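Local coordinates for glycoside hydrolase family protein (Novosphingobium sp. PP1Y, PDB 6Q2F) that probably hydrolyses the glycosidic bonds of terminal alpha-L-rhamnose residues, releasing rhamnose, as an alpha-L-rhamnosidase of the glycoside hydrolases, at residues K151-W155 and T176-Q181; A602-A608 and Q638-E644; V819-A823 and V862-I868; T924-E929 and I941-I945; F996-A1002 and G1021-S1026. The contacts are given in a common frame with arbitrary orientation. Residue numbers count along the deposited sequence, not the author numbering.

Interaction 1 of 5, residues K151-W155 and T176-Q181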
# COMPACT_ATOMS: atom_id res chain seq x y z
N LYS A 151 21.71 -7.20 -4.38
CA LYS A 151 22.49 -8.39 -4.72
C LYS A 151 21.61 -9.64 -4.71
O LYS A 151 20.73 -9.79 -3.86
CB LYS A 151 23.63 -8.61 -3.74
CG LYS A 151 24.64 -7.50 -3.68
CD LYS A 151 25.50 -7.67 -2.44
CE LYS A 151 26.36 -6.46 -2.19
NZ LYS A 151 25.52 -5.34 -1.66
N LYS A 152 21.91 -10.56 -5.62
CA LYS A 152 21.29 -11.87 -5.66
C LYS A 152 22.38 -12.94 -5.59
O LYS A 152 23.48 -12.76 -6.13
CB LYS A 152 20.50 -12.08 -6.96
CG LYS A 152 21.39 -11.87 -8.20
CD LYS A 152 20.84 -12.50 -9.42
CE LYS A 152 21.87 -12.47 -10.53
NZ LYS A 152 22.30 -11.11 -10.90
N LEU A 153 22.05 -14.06 -4.96
CA LEU A 153 22.97 -15.18 -4.88
C LEU A 153 23.11 -15.86 -6.24
O LEU A 153 22.12 -16.04 -6.96
CB LEU A 153 22.48 -16.17 -3.82
CG LEU A 153 23.42 -17.25 -3.26
CD1 LEU A 153 24.53 -16.63 -2.42
CD2 LEU A 153 22.64 -18.28 -2.44
N VAL A 154 24.34 -16.24 -6.60
CA VAL A 154 24.63 -16.97 -7.83
C VAL A 154 25.66 -18.04 -7.49
O VAL A 154 26.30 -18.01 -6.44
CB VAL A 154 25.18 -16.08 -8.98
CG1 VAL A 154 24.08 -15.17 -9.56
CG2 VAL A 154 26.33 -15.25 -8.46
N TRP A 155 25.83 -19.01 -8.39
CA TRP A 155 26.69 -20.13 -8.05
C TRP A 155 27.16 -20.85 -9.29
O TRP A 155 26.49 -20.83 -10.33
CB TRP A 155 25.97 -21.13 -7.12
CG TRP A 155 24.70 -21.64 -7.70
CD1 TRP A 155 24.54 -22.75 -8.46
CD2 TRP A 155 23.41 -21.03 -7.58
NE1 TRP A 155 23.22 -22.88 -8.83
CE2 TRP A 155 22.50 -21.84 -8.29
CE3 TRP A 155 22.94 -19.89 -6.94
CZ2 TRP A 155 21.14 -21.54 -8.38
CZ3 TRP A 155 21.57 -19.59 -7.03
CH2 TRP A 155 20.69 -20.41 -7.75
N THR A 176 26.69 -11.67 -14.26
CA THR A 176 25.71 -10.90 -15.02
C THR A 176 24.77 -10.12 -14.11
O THR A 176 24.21 -10.67 -13.16
CB THR A 176 24.87 -11.83 -15.89
OG1 THR A 176 25.70 -12.82 -16.49
CG2 THR A 176 24.15 -11.03 -16.97
N THR A 177 24.57 -8.84 -14.42
CA THR A 177 23.52 -8.07 -13.79
C THR A 177 22.15 -8.55 -14.28
O THR A 177 21.94 -8.70 -15.48
CB THR A 177 23.73 -6.59 -14.09
OG1 THR A 177 24.93 -6.16 -13.44
CG2 THR A 177 22.55 -5.77 -13.60
N GLY A 178 21.23 -8.81 -13.35
CA GLY A 178 19.97 -9.42 -13.71
C GLY A 178 19.38 -10.16 -12.52
O GLY A 178 19.88 -10.06 -11.41
N PRO A 179 18.29 -10.91 -12.75
CA PRO A 179 17.51 -11.45 -11.63
C PRO A 179 17.96 -12.81 -11.13
O PRO A 179 17.61 -13.21 -10.02
CB PRO A 179 16.09 -11.52 -12.20
CG PRO A 179 16.30 -11.78 -13.67
CD PRO A 179 17.55 -10.99 -14.03
N PHE A 180 18.63 -13.58 -11.98
CA PHE A 180 19.02 -14.92 -11.59
C PHE A 180 20.12 -15.49 -12.46
O PHE A 180 20.02 -15.46 -13.65
CB PHE A 180 17.79 -15.77 -11.71
CG PHE A 180 17.99 -17.19 -11.40
CD1 PHE A 180 18.39 -18.06 -12.36
CD2 PHE A 180 17.73 -17.66 -10.15
CE1 PHE A 180 18.55 -19.38 -12.08
CE2 PHE A 180 17.90 -18.97 -9.84
CZ PHE A 180 18.31 -19.83 -10.81
N GLN A 181 21.17 -16.01 -11.85
CA GLN A 181 22.26 -16.62 -12.57
C GLN A 181 22.74 -15.77 -13.73
O GLN A 181 23.22 -14.69 -13.57
CB GLN A 181 22.00 -18.08 -12.93
CG GLN A 181 21.93 -19.02 -11.75
CD GLN A 181 23.28 -19.30 -11.14
OE1 GLN A 181 23.97 -18.42 -10.76
NE2 GLN A 181 23.64 -20.54 -11.07
O HOH W 1 20.88 -16.77 -9.28

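Interaction 2 of 5, residues A602-A608 and Q638-E644. With NA (sodium ion), chain B.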
# COMPACT_ATOMS: atom_id res chain seq x y z
N ALA A 602 9.04 4.72 11.25
CA ALA A 602 8.74 6.00 10.64
C ALA A 602 7.94 6.86 11.60
O ALA A 602 7.23 6.36 12.48
CB ALA A 602 7.97 5.81 9.33
N ASP A 603 8.07 8.17 11.45
CA ASP A 603 7.28 9.09 12.26
C ASP A 603 5.82 9.07 11.84
O ASP A 603 4.93 9.26 12.67
CB ASP A 603 7.83 10.51 12.12
CG ASP A 603 9.24 10.61 12.62
OD1 ASP A 603 10.16 10.33 11.82
OD2 ASP A 603 9.41 10.94 13.81
N ILE A 604 5.57 8.89 10.55
CA ILE A 604 4.21 8.89 10.04
C ILE A 604 4.03 7.68 9.12
O ILE A 604 4.40 7.73 7.94
CB ILE A 604 3.88 10.21 9.34
CG1 ILE A 604 4.14 11.36 10.31
CG2 ILE A 604 2.44 10.23 8.92
CD1 ILE A 604 4.25 12.70 9.67
N PRO A 605 3.49 6.58 9.64
CA PRO A 605 3.16 5.45 8.77
C PRO A 605 2.17 5.89 7.71
O PRO A 605 1.28 6.69 7.97
CB PRO A 605 2.54 4.43 9.74
CG PRO A 605 3.11 4.81 11.08
CD PRO A 605 3.17 6.31 11.04
N MSE A 606 2.36 5.40 6.50
CA MSE A 606 1.67 5.90 5.36
C MSE A 606 1.21 4.77 4.44
O MSE A 606 1.89 3.76 4.27
CB MSE A 606 2.57 6.88 4.57
CG MSE A 606 1.82 7.64 3.50
SE MSE A 606 2.95 9.07 2.86
CE MSE A 606 1.79 9.81 1.46
N ALA A 607 0.03 4.96 3.87
CA ALA A 607 -0.57 4.00 2.96
C ALA A 607 -1.09 4.79 1.75
O ALA A 607 -0.69 5.93 1.51
CB ALA A 607 -1.66 3.21 3.69
N ALA A 608 -1.98 4.17 0.98
CA ALA A 608 -2.52 4.78 -0.23
C ALA A 608 -3.98 4.36 -0.41
O ALA A 608 -4.41 3.31 0.09
CB ALA A 608 -1.71 4.38 -1.49
N GLN A 638 2.96 6.57 17.00
CA GLN A 638 3.11 7.67 16.07
C GLN A 638 1.84 8.51 16.05
O GLN A 638 1.90 9.69 15.93
CB GLN A 638 3.49 7.21 14.69
CG GLN A 638 4.84 6.56 14.60
CD GLN A 638 4.77 5.07 14.71
OE1 GLN A 638 3.85 4.52 15.28
NE2 GLN A 638 5.71 4.41 14.13
N ASN A 639 0.71 7.83 16.13
CA ASN A 639 -0.63 8.43 16.11
C ASN A 639 -1.07 8.94 14.73
O ASN A 639 -2.15 8.72 14.32
CB ASN A 639 -0.88 9.42 17.22
CG ASN A 639 -2.35 9.75 17.39
OD1 ASN A 639 -3.17 8.89 17.44
ND2 ASN A 639 -2.65 11.00 17.47
N LEU A 640 -0.19 9.65 14.06
CA LEU A 640 -0.48 10.13 12.73
C LEU A 640 -0.47 8.97 11.73
O LEU A 640 0.34 8.11 11.80
CB LEU A 640 0.52 11.21 12.34
CG LEU A 640 0.48 12.50 13.13
CD1 LEU A 640 1.69 13.34 12.92
CD2 LEU A 640 -0.75 13.30 12.84
N VAL A 641 -1.40 8.98 10.82
CA VAL A 641 -1.53 7.95 9.79
C VAL A 641 -1.74 8.68 8.48
O VAL A 641 -2.80 9.28 8.27
CB VAL A 641 -2.69 6.99 10.05
CG1 VAL A 641 -2.76 5.95 8.94
CG2 VAL A 641 -2.59 6.33 11.42
N ALA A 642 -0.76 8.61 7.59
CA ALA A 642 -0.89 9.31 6.32
C ALA A 642 -1.36 8.35 5.24
O ALA A 642 -1.19 7.13 5.33
CB ALA A 642 0.43 9.96 5.91
N ALA A 643 -1.95 8.92 4.20
CA ALA A 643 -2.24 8.14 3.02
C ALA A 643 -2.09 8.99 1.77
O ALA A 643 -2.55 10.13 1.72
CB ALA A 643 -3.64 7.52 3.08
N GLU A 644 -1.41 8.42 0.79
CA GLU A 644 -1.42 8.87 -0.59
C GLU A 644 -2.85 8.75 -1.12
O GLU A 644 -3.32 7.65 -1.41
CB GLU A 644 -0.40 8.04 -1.37
CG GLU A 644 -0.37 8.22 -2.85
CD GLU A 644 0.55 7.18 -3.47
OE1 GLU A 644 1.39 6.63 -2.73
OE2 GLU A 644 0.38 6.88 -4.67
NA NA B . 2.85 4.57 -3.26
O HOH W 2 4.63 11.15 14.73

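Interaction 3 of 5, residues V819-A823 and V862-I868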
# COMPACT_ATOMS: atom_id res chain seq x y z
N VAL A 819 -6.69 -15.09 24.80
CA VAL A 819 -6.39 -15.36 23.40
C VAL A 819 -7.59 -16.08 22.80
O VAL A 819 -8.11 -17.03 23.40
CB VAL A 819 -5.12 -16.22 23.22
CG1 VAL A 819 -5.06 -16.79 21.80
CG2 VAL A 819 -3.90 -15.42 23.52
N VAL A 820 -8.04 -15.61 21.65
CA VAL A 820 -9.10 -16.25 20.88
C VAL A 820 -8.47 -16.83 19.62
O VAL A 820 -7.92 -16.08 18.80
CB VAL A 820 -10.21 -15.25 20.52
CG1 VAL A 820 -11.31 -15.94 19.69
CG2 VAL A 820 -10.75 -14.62 21.78
N GLY A 821 -8.56 -18.13 19.47
CA GLY A 821 -8.03 -18.78 18.29
C GLY A 821 -7.81 -20.25 18.53
O GLY A 821 -7.77 -20.73 19.66
N LYS A 822 -7.63 -20.97 17.43
CA LYS A 822 -7.37 -22.39 17.50
C LYS A 822 -5.87 -22.65 17.51
O LYS A 822 -5.06 -21.82 17.07
CB LYS A 822 -8.06 -23.11 16.34
CG LYS A 822 -9.57 -23.19 16.55
CD LYS A 822 -10.33 -23.77 15.36
CE LYS A 822 -11.82 -23.82 15.67
NZ LYS A 822 -12.65 -24.15 14.47
N ALA A 823 -5.51 -23.81 18.05
CA ALA A 823 -4.11 -24.15 18.24
C ALA A 823 -3.37 -24.15 16.91
O ALA A 823 -3.88 -24.68 15.91
CB ALA A 823 -4.00 -25.52 18.92
N VAL A 862 -7.90 -18.95 27.14
CA VAL A 862 -7.74 -19.27 25.72
C VAL A 862 -9.07 -19.83 25.25
O VAL A 862 -9.51 -20.89 25.71
CB VAL A 862 -6.62 -20.29 25.47
CG1 VAL A 862 -6.57 -20.69 23.99
CG2 VAL A 862 -5.27 -19.74 25.93
N ILE A 863 -9.71 -19.12 24.32
CA ILE A 863 -10.98 -19.54 23.73
C ILE A 863 -10.67 -20.08 22.33
O ILE A 863 -10.28 -19.33 21.43
CB ILE A 863 -11.98 -18.38 23.68
CG1 ILE A 863 -12.15 -17.78 25.07
CG2 ILE A 863 -13.31 -18.85 23.13
CD1 ILE A 863 -13.12 -16.61 25.13
N ALA A 864 -10.83 -21.40 22.15
CA ALA A 864 -10.44 -22.08 20.92
C ALA A 864 -11.55 -21.91 19.88
O ALA A 864 -12.27 -22.83 19.52
CB ALA A 864 -10.13 -23.55 21.19
N SER A 865 -11.65 -20.68 19.40
CA SER A 865 -12.70 -20.28 18.49
C SER A 865 -12.11 -19.41 17.40
O SER A 865 -11.04 -18.80 17.58
CB SER A 865 -13.82 -19.54 19.24
OG SER A 865 -14.80 -19.03 18.36
N GLN A 866 -12.80 -19.36 16.26
CA GLN A 866 -12.51 -18.41 15.19
C GLN A 866 -13.72 -17.50 14.96
O GLN A 866 -13.92 -16.98 13.86
CB GLN A 866 -12.11 -19.14 13.91
CG GLN A 866 -10.94 -20.16 14.08
CD GLN A 866 -9.58 -19.51 14.38
OE1 GLN A 866 -8.66 -20.17 14.89
NE2 GLN A 866 -9.44 -18.23 14.07
N ASP A 867 -14.53 -17.32 16.00
CA ASP A 867 -15.70 -16.45 16.01
C ASP A 867 -15.43 -15.35 17.03
O ASP A 867 -15.70 -15.51 18.22
CB ASP A 867 -16.96 -17.26 16.37
CG ASP A 867 -18.24 -16.45 16.25
OD1 ASP A 867 -18.18 -15.22 16.41
OD2 ASP A 867 -19.30 -17.05 16.01
N ILE A 868 -14.92 -14.21 16.57
CA ILE A 868 -14.36 -13.23 17.50
C ILE A 868 -15.47 -12.58 18.32
O ILE A 868 -15.31 -12.32 19.52
CB ILE A 868 -13.51 -12.18 16.75
CG1 ILE A 868 -12.94 -11.15 17.72
CG2 ILE A 868 -14.32 -11.47 15.66
CD1 ILE A 868 -12.11 -11.74 18.82

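Interaction 4 of 5, residues T924-E929 and I941-I945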
# COMPACT_ATOMS: atom_id res chain seq x y z
N THR A 924 -21.18 6.07 28.66
CA THR A 924 -22.11 6.40 29.70
C THR A 924 -21.66 7.73 30.31
O THR A 924 -20.51 8.13 30.16
CB THR A 924 -22.12 5.22 30.69
OG1 THR A 924 -20.80 5.03 31.20
CG2 THR A 924 -22.69 3.99 30.07
N GLY A 925 -22.58 8.42 30.98
CA GLY A 925 -22.19 9.64 31.68
C GLY A 925 -21.92 10.88 30.82
O GLY A 925 -21.54 11.92 31.37
N LYS A 926 -22.13 10.81 29.51
CA LYS A 926 -21.82 11.92 28.61
C LYS A 926 -23.04 12.27 27.76
O LYS A 926 -23.75 11.37 27.30
CB LYS A 926 -20.62 11.58 27.71
CG LYS A 926 -19.30 11.32 28.45
CD LYS A 926 -18.67 12.63 28.94
CE LYS A 926 -17.20 12.41 29.37
NZ LYS A 926 -16.55 13.67 29.86
N GLN A 927 -23.27 13.55 27.53
CA GLN A 927 -24.35 13.90 26.62
C GLN A 927 -23.79 14.04 25.22
O GLN A 927 -22.95 14.91 24.98
CB GLN A 927 -25.10 15.15 27.04
CG GLN A 927 -24.33 16.40 27.30
CD GLN A 927 -25.28 17.56 27.45
OE1 GLN A 927 -26.29 17.62 26.74
NE2 GLN A 927 -25.01 18.45 28.39
N PRO A 928 -24.19 13.18 24.29
CA PRO A 928 -23.59 13.20 22.96
C PRO A 928 -23.97 14.46 22.22
O PRO A 928 -25.00 15.06 22.48
CB PRO A 928 -24.17 11.95 22.29
CG PRO A 928 -25.44 11.68 23.03
CD PRO A 928 -25.24 12.16 24.43
N GLU A 929 -23.09 14.86 21.30
CA GLU A 929 -23.38 15.91 20.34
C GLU A 929 -22.86 15.48 18.98
O GLU A 929 -21.85 14.77 18.89
CB GLU A 929 -22.73 17.24 20.73
CG GLU A 929 -23.38 17.95 21.91
CD GLU A 929 -22.75 19.31 22.18
OE1 GLU A 929 -21.53 19.46 21.93
OE2 GLU A 929 -23.48 20.22 22.63
N ILE A 941 -28.40 16.52 20.34
CA ILE A 941 -29.06 15.33 19.82
C ILE A 941 -29.79 14.66 20.98
O ILE A 941 -29.42 14.81 22.14
CB ILE A 941 -28.03 14.40 19.13
CG1 ILE A 941 -28.72 13.42 18.17
CG2 ILE A 941 -27.13 13.66 20.12
CD1 ILE A 941 -29.19 14.06 16.89
N SER A 942 -30.88 13.97 20.66
CA SER A 942 -31.61 13.19 21.64
C SER A 942 -30.84 11.93 21.99
O SER A 942 -30.10 11.39 21.16
CB SER A 942 -33.00 12.82 21.12
OG SER A 942 -33.82 13.97 21.01
N TYR A 943 -31.00 11.45 23.22
CA TYR A 943 -30.26 10.26 23.64
C TYR A 943 -30.91 9.66 24.87
O TYR A 943 -31.65 10.33 25.60
CB TYR A 943 -28.78 10.58 23.93
CG TYR A 943 -28.59 11.46 25.15
CD1 TYR A 943 -28.61 12.84 25.04
CD2 TYR A 943 -28.40 10.91 26.41
CE1 TYR A 943 -28.45 13.66 26.14
CE2 TYR A 943 -28.25 11.71 27.53
CZ TYR A 943 -28.27 13.09 27.38
OH TYR A 943 -28.12 13.90 28.49
N ARG A 944 -30.58 8.39 25.13
CA ARG A 944 -30.94 7.70 26.35
C ARG A 944 -29.74 6.91 26.84
O ARG A 944 -29.14 6.15 26.06
CB ARG A 944 -32.15 6.77 26.15
CG ARG A 944 -32.08 5.50 26.97
CD ARG A 944 -33.40 4.76 26.98
NE ARG A 944 -34.36 5.35 27.90
CZ ARG A 944 -34.57 4.91 29.14
NH1 ARG A 944 -33.89 3.87 29.60
NH2 ARG A 944 -35.48 5.51 29.92
N ILE A 945 -29.37 7.12 28.10
CA ILE A 945 -28.27 6.40 28.72
C ILE A 945 -28.89 5.34 29.61
O ILE A 945 -29.79 5.63 30.40
CB ILE A 945 -27.37 7.33 29.54
CG1 ILE A 945 -26.86 8.48 28.66
CG2 ILE A 945 -26.20 6.56 30.13
CD1 ILE A 945 -25.87 9.38 29.35

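Interaction 5 of 5, residues F996-A1002 and G1021-S1026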
# COMPACT_ATOMS: atom_id res chain seq x y z
N PHE A 996 -20.44 35.15 -15.80
CA PHE A 996 -19.48 34.08 -16.03
C PHE A 996 -18.05 34.59 -15.87
O PHE A 996 -17.70 35.67 -16.35
CB PHE A 996 -19.66 33.47 -17.41
CG PHE A 996 -20.94 32.71 -17.56
CD1 PHE A 996 -21.01 31.39 -17.14
CD2 PHE A 996 -22.06 33.29 -18.12
CE1 PHE A 996 -22.17 30.66 -17.28
CE2 PHE A 996 -23.25 32.56 -18.25
CZ PHE A 996 -23.30 31.25 -17.84
N GLN A 997 -17.25 33.80 -15.15
CA GLN A 997 -15.81 34.03 -15.07
C GLN A 997 -15.22 34.35 -16.44
O GLN A 997 -15.47 33.64 -17.42
CB GLN A 997 -15.14 32.80 -14.49
CG GLN A 997 -13.71 33.02 -14.16
CD GLN A 997 -13.14 31.89 -13.28
OE1 GLN A 997 -13.72 30.81 -13.17
NE2 GLN A 997 -12.00 32.15 -12.66
N ALA A 998 -14.41 35.40 -16.48
CA ALA A 998 -13.89 35.91 -17.74
C ALA A 998 -12.85 34.95 -18.32
O ALA A 998 -12.24 34.14 -17.61
CB ALA A 998 -13.29 37.30 -17.55
N ASP A 999 -12.67 35.05 -19.64
CA ASP A 999 -11.66 34.27 -20.37
C ASP A 999 -11.90 32.78 -20.21
O ASP A 999 -10.97 31.98 -20.08
CB ASP A 999 -10.25 34.66 -19.92
CG ASP A 999 -9.97 36.13 -20.20
OD1 ASP A 999 -10.24 36.57 -21.34
OD2 ASP A 999 -9.52 36.85 -19.28
N ARG A 1000 -13.17 32.40 -20.23
CA ARG A 1000 -13.56 31.00 -20.13
C ARG A 1000 -14.49 30.61 -21.27
O ARG A 1000 -15.16 29.57 -21.19
CB ARG A 1000 -14.21 30.71 -18.78
CG ARG A 1000 -13.22 30.75 -17.63
CD ARG A 1000 -12.11 29.72 -17.83
NE ARG A 1000 -10.98 29.98 -16.94
CZ ARG A 1000 -10.88 29.49 -15.71
NH1 ARG A 1000 -11.82 28.70 -15.23
NH2 ARG A 1000 -9.82 29.77 -14.96
N GLY A 1001 -14.54 31.42 -22.33
CA GLY A 1001 -15.38 31.11 -23.47
C GLY A 1001 -16.84 31.44 -23.30
O GLY A 1001 -17.62 31.20 -24.22
N ALA A 1002 -17.25 31.98 -22.17
CA ALA A 1002 -18.65 32.32 -21.96
C ALA A 1002 -18.87 33.81 -22.12
O ALA A 1002 -17.95 34.61 -21.94
CB ALA A 1002 -19.11 31.87 -20.57
N GLY A 1021 -20.94 28.75 -25.65
CA GLY A 1021 -20.09 29.32 -24.62
C GLY A 1021 -20.62 29.10 -23.22
O GLY A 1021 -19.84 29.05 -22.26
N VAL A 1022 -21.95 28.98 -23.08
CA VAL A 1022 -22.55 28.62 -21.80
C VAL A 1022 -22.54 27.10 -21.62
O VAL A 1022 -22.18 26.59 -20.55
CB VAL A 1022 -23.98 29.19 -21.68
CG1 VAL A 1022 -24.68 28.67 -20.45
CG2 VAL A 1022 -23.94 30.72 -21.66
N LYS A 1023 -22.93 26.37 -22.67
CA LYS A 1023 -23.00 24.91 -22.62
C LYS A 1023 -21.70 24.30 -22.12
O LYS A 1023 -21.71 23.40 -21.27
CB LYS A 1023 -23.34 24.40 -24.03
CG LYS A 1023 -23.33 22.88 -24.22
CD LYS A 1023 -23.78 22.54 -25.65
CE LYS A 1023 -23.76 21.04 -25.92
NZ LYS A 1023 -24.63 20.29 -24.96
N TYR A 1024 -20.57 24.77 -22.64
CA TYR A 1024 -19.28 24.17 -22.37
C TYR A 1024 -18.51 24.92 -21.30
O TYR A 1024 -17.31 24.71 -21.16
CB TYR A 1024 -18.48 24.08 -23.66
CG TYR A 1024 -19.10 23.18 -24.70
CD1 TYR A 1024 -19.27 21.82 -24.46
CD2 TYR A 1024 -19.52 23.68 -25.93
CE1 TYR A 1024 -19.84 20.98 -25.42
CE2 TYR A 1024 -20.09 22.85 -26.90
CZ TYR A 1024 -20.24 21.50 -26.63
OH TYR A 1024 -20.80 20.67 -27.57
N PHE A 1025 -19.17 25.78 -20.53
CA PHE A 1025 -18.46 26.60 -19.56
C PHE A 1025 -17.88 25.74 -18.44
O PHE A 1025 -18.56 24.87 -17.88
CB PHE A 1025 -19.39 27.66 -18.99
CG PHE A 1025 -18.78 28.43 -17.84
CD1 PHE A 1025 -17.83 29.42 -18.08
CD2 PHE A 1025 -19.15 28.17 -16.53
CE1 PHE A 1025 -17.29 30.14 -17.04
CE2 PHE A 1025 -18.60 28.88 -15.48
CZ PHE A 1025 -17.66 29.87 -15.73
N SER A 1026 -16.61 25.99 -18.13
CA SER A 1026 -15.93 25.46 -16.94
C SER A 1026 -15.39 26.65 -16.16
O SER A 1026 -14.66 27.48 -16.72
CB SER A 1026 -14.79 24.50 -17.32
OG SER A 1026 -15.29 23.27 -17.82
O HOH W 3 -17.29 28.07 -22.25
O HOH W 4 -14.52 27.61 -19.46

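Interaction 1 of 5, residues K151-W155 and T176-Q181
Charge-to-carbonyl hydrogen bonding holds one end of this contact. Lys-152, on the strand, extends its side chain into the loop 176-181, where Lys-152 NZ donates to Gly-178 O at 2.7 Å and to Thr-176 O at 3.0 Å; outside the pair it also bonds Ser-446. Lys-152 CD makes van der Waals contact with Pro-179 O (3.4 Å). Gly-178 has phi/psi of 155/-172, at which a CB would jam against the preceding carbonyl O and Pro-179 CD.

At the other end the amide of Gln-181 pairs with the backbone of a single residue. Trp-155 N donates to Gln-181 OE1 (3.1 Å, 159°), and Gln-181 NE2 donates to Trp-155 O (3.0 Å, 162°), much as a neighbouring strand would. The gap between is bridged by a water, which donates to Leu-153 O and accepts from Gln-181 N, each at 2.7 Å.

Apolar contact is smaller: Trp-155 CH2 meets Phe-180 CE2 at 3.8 Å, the rings oblique with centroids 5.7 Å apart.

Strand 151-160 is outermost in a four-stranded antiparallel sheet, paired with strand 436-447. The arrangement is that of an irregular loop covering an edge strand through side-chain and water bonds in place of regular strand pairing.

Interaction 2 of 5, residues A602-A608 and Q638-E644
This is a parallel strand pairing, deeply buried within the central, mainly parallel sheet, between strands 604-610 and 642-649. Three bridges set the register: Met-606 with Ala-642, Ala-607 with Ala-643 and Ala-608 with Glu-644, with CA-CA distances of 4.2 to 4.5 Å. The bonds alternate in direction: Ala-642 N to Pro-605 O (2.8 Å), Ala-607 N to Ala-642 O (2.9 Å) and Glu-644 N to Ala-607 O (2.7 Å). Before the strands, Gln-638 NE2 donates to Ala-602 O at 3.0 Å.

One face carries Met-606 (selenomethionine), Ala-608, Ala-642 and Glu-644; there Met-606 CG packs 3.6 Å from Ala-642 CB, and Glu-644, early in its strand, binds the sodium ion through OE1 at 2.6 Å, with Asp-503, Ser-504, Glu-583 and Glu-586 completing the site. On the other, Ala-607 meets helix 620-636. The two strands and this intervening helix form a beta-alpha-beta unit, consistent with the (beta/alpha)-barrel catalytic domain of such hydrolases.

Interaction 3 of 5, residues V819-A823 and V862-I868
Valine and isoleucine side chains line both faces of two strand ends, which run parallel with Val-819 bridged to Val-862 and Val-820 to Ile-863, CA-CA 4.7 Å in both. All three valines are t at chi1; on one face Val-819 CB stands 4.4 Å from Val-862 CG2, on the other Val-820 CG2 is 4.4 Å from Ile-863 CB. Ile-868, t at chi1 and p at chi2, brings CD1 to 4.3 Å from Val-820 CB. Gln-866 is m at chi1 and chi2, a fold that carries Gln-866 OE1 to Lys-822 N (2.9 Å, 149°), while its NE2 bonds Tyr-793 and Leu-794. Ser-865, t at chi1, makes an ST turn: Ser-865 OG accepts from Asp-867 N at 2.9 Å.

Backbone bonds run from Ile-863 N to Val-819 O (2.8 Å) and from Gly-821 N to Ile-863 O (2.9 Å).

Strand 818-820 thus lies between strands 788-794 and 860-863, with helix 803-814 packed on the Val-819 and Val-862 face, and helix 868-874, N-capped by Asp-867, on the Val-820 and Ile-863 face.

Interaction 4 of 5, residues T924-E929 and I941-I945
Pro-928 lies over one face of the Tyr-943 ring: its CD is 3.7 Å from the ring centroid and 22° off the normal, the geometry of a CH-pi contact, with Pro-928 CD to Tyr-943 CG only 3.5 Å. The two residues sit on the strands of a beta hairpin, 926-932 and 937-946, in a large antiparallel sheet. Here the local axes approach no closer than 8.1 Å, with N-to-C directions 155° apart. The segments share no hydrogen bond, and side chains of 941-945 pack against side chains and backbone of 924-929.

The CA-to-CB bonds of Ile-941, Tyr-943 and Ile-945 all point toward 924-929, whereas those of Ser-942 and Arg-944 point away. Ile-941 CG2 reaches Pro-928 CG at 3.9 Å, so the proline ring meets both Ile-941 and Tyr-943. The p rotamer of Tyr-943 at chi1 places its ring against the Gln-927 to Pro-928 backbone, with Gln-927 CA also over that face; its hydroxyl bonds Arg-972 O.

Each arm finds backbone partners elsewhere: Gln-927 pairs with Lys-968, Tyr-943 with Val-975, and Arg-944 with Val-951 of strand 949-956. The contact is therefore plain packing between hairpin arms that are not hydrogen-bonded to each other here. At the Thr-924 end Ile-945, m at chi1, packs against the backbone: Ile-945 CD1 lies 3.8 Å from Gly-925 N and 3.6 Å from Lys-926 O.

Interaction 5 of 5, residues F996-A1002 and G1021-S1026
Phe-996 ends strand 992-996, and its ring directs an edge at the face of Phe-1025 in a T-shaped (edge-to-face) pair, with centroids 4.9 Å apart and planes at 70°. The setting is an antiparallel beta-sheet domain, consistent with the jelly-roll type of the galactose-binding family to which 1021-1026 probably belongs. Phe-996 CZ also touches Val-1022 CG2 at 3.9 Å.

Next, Gln-997 brings CB to 4.1 Å from Phe-1025 CZ, while its OE1 accepts from Ile-1028 N. The chain then swings out through Ala-998 and Asp-999 and returns at Arg-1000, whose CB packs 3.6 Å from Phe-1025 CE1; Arg-1000 NH1 makes a weak hydrogen bond to Ser-1026 O at 3.4 Å. Arg-1000 O receives two waters, one also donating to Gly-1021 O and the other accepting from Ser-1026 N.

Gly-1001 turns with positive phi (80°), and its carbonyl lies so near Gly-1021 that a CB there would come within 2.4 Å of Gly-1001 O. Ala-1002 completes the setting around Phe-1025, the residue most covered in this contact (99 Å²): Ala-1002 CB stands 3.7 Å from Phe-1025 CD1 and 3.4 Å from Gly-1021 O.

Overall arrangement
The five contacts follow one another along the chain, and none touches another. Interaction 2 is the most central, its centre about 11 Å from that of the chain, and it alone supplies a sodium ligand. The other four have their nearest atoms about 19 to 25 Å from it and their centres about 31 to 41 Å away. Interactions 1 and 4 are on opposite sides of the chain's centre, about 65 Å apart between centres, as are 3 and 5 at about 64 Å. Interactions 2, 3 and 4 lie on three different sheets; interaction 1 sets a loop on an edge strand of another, and interaction 5 packs a loop against a short helix in a further beta domain.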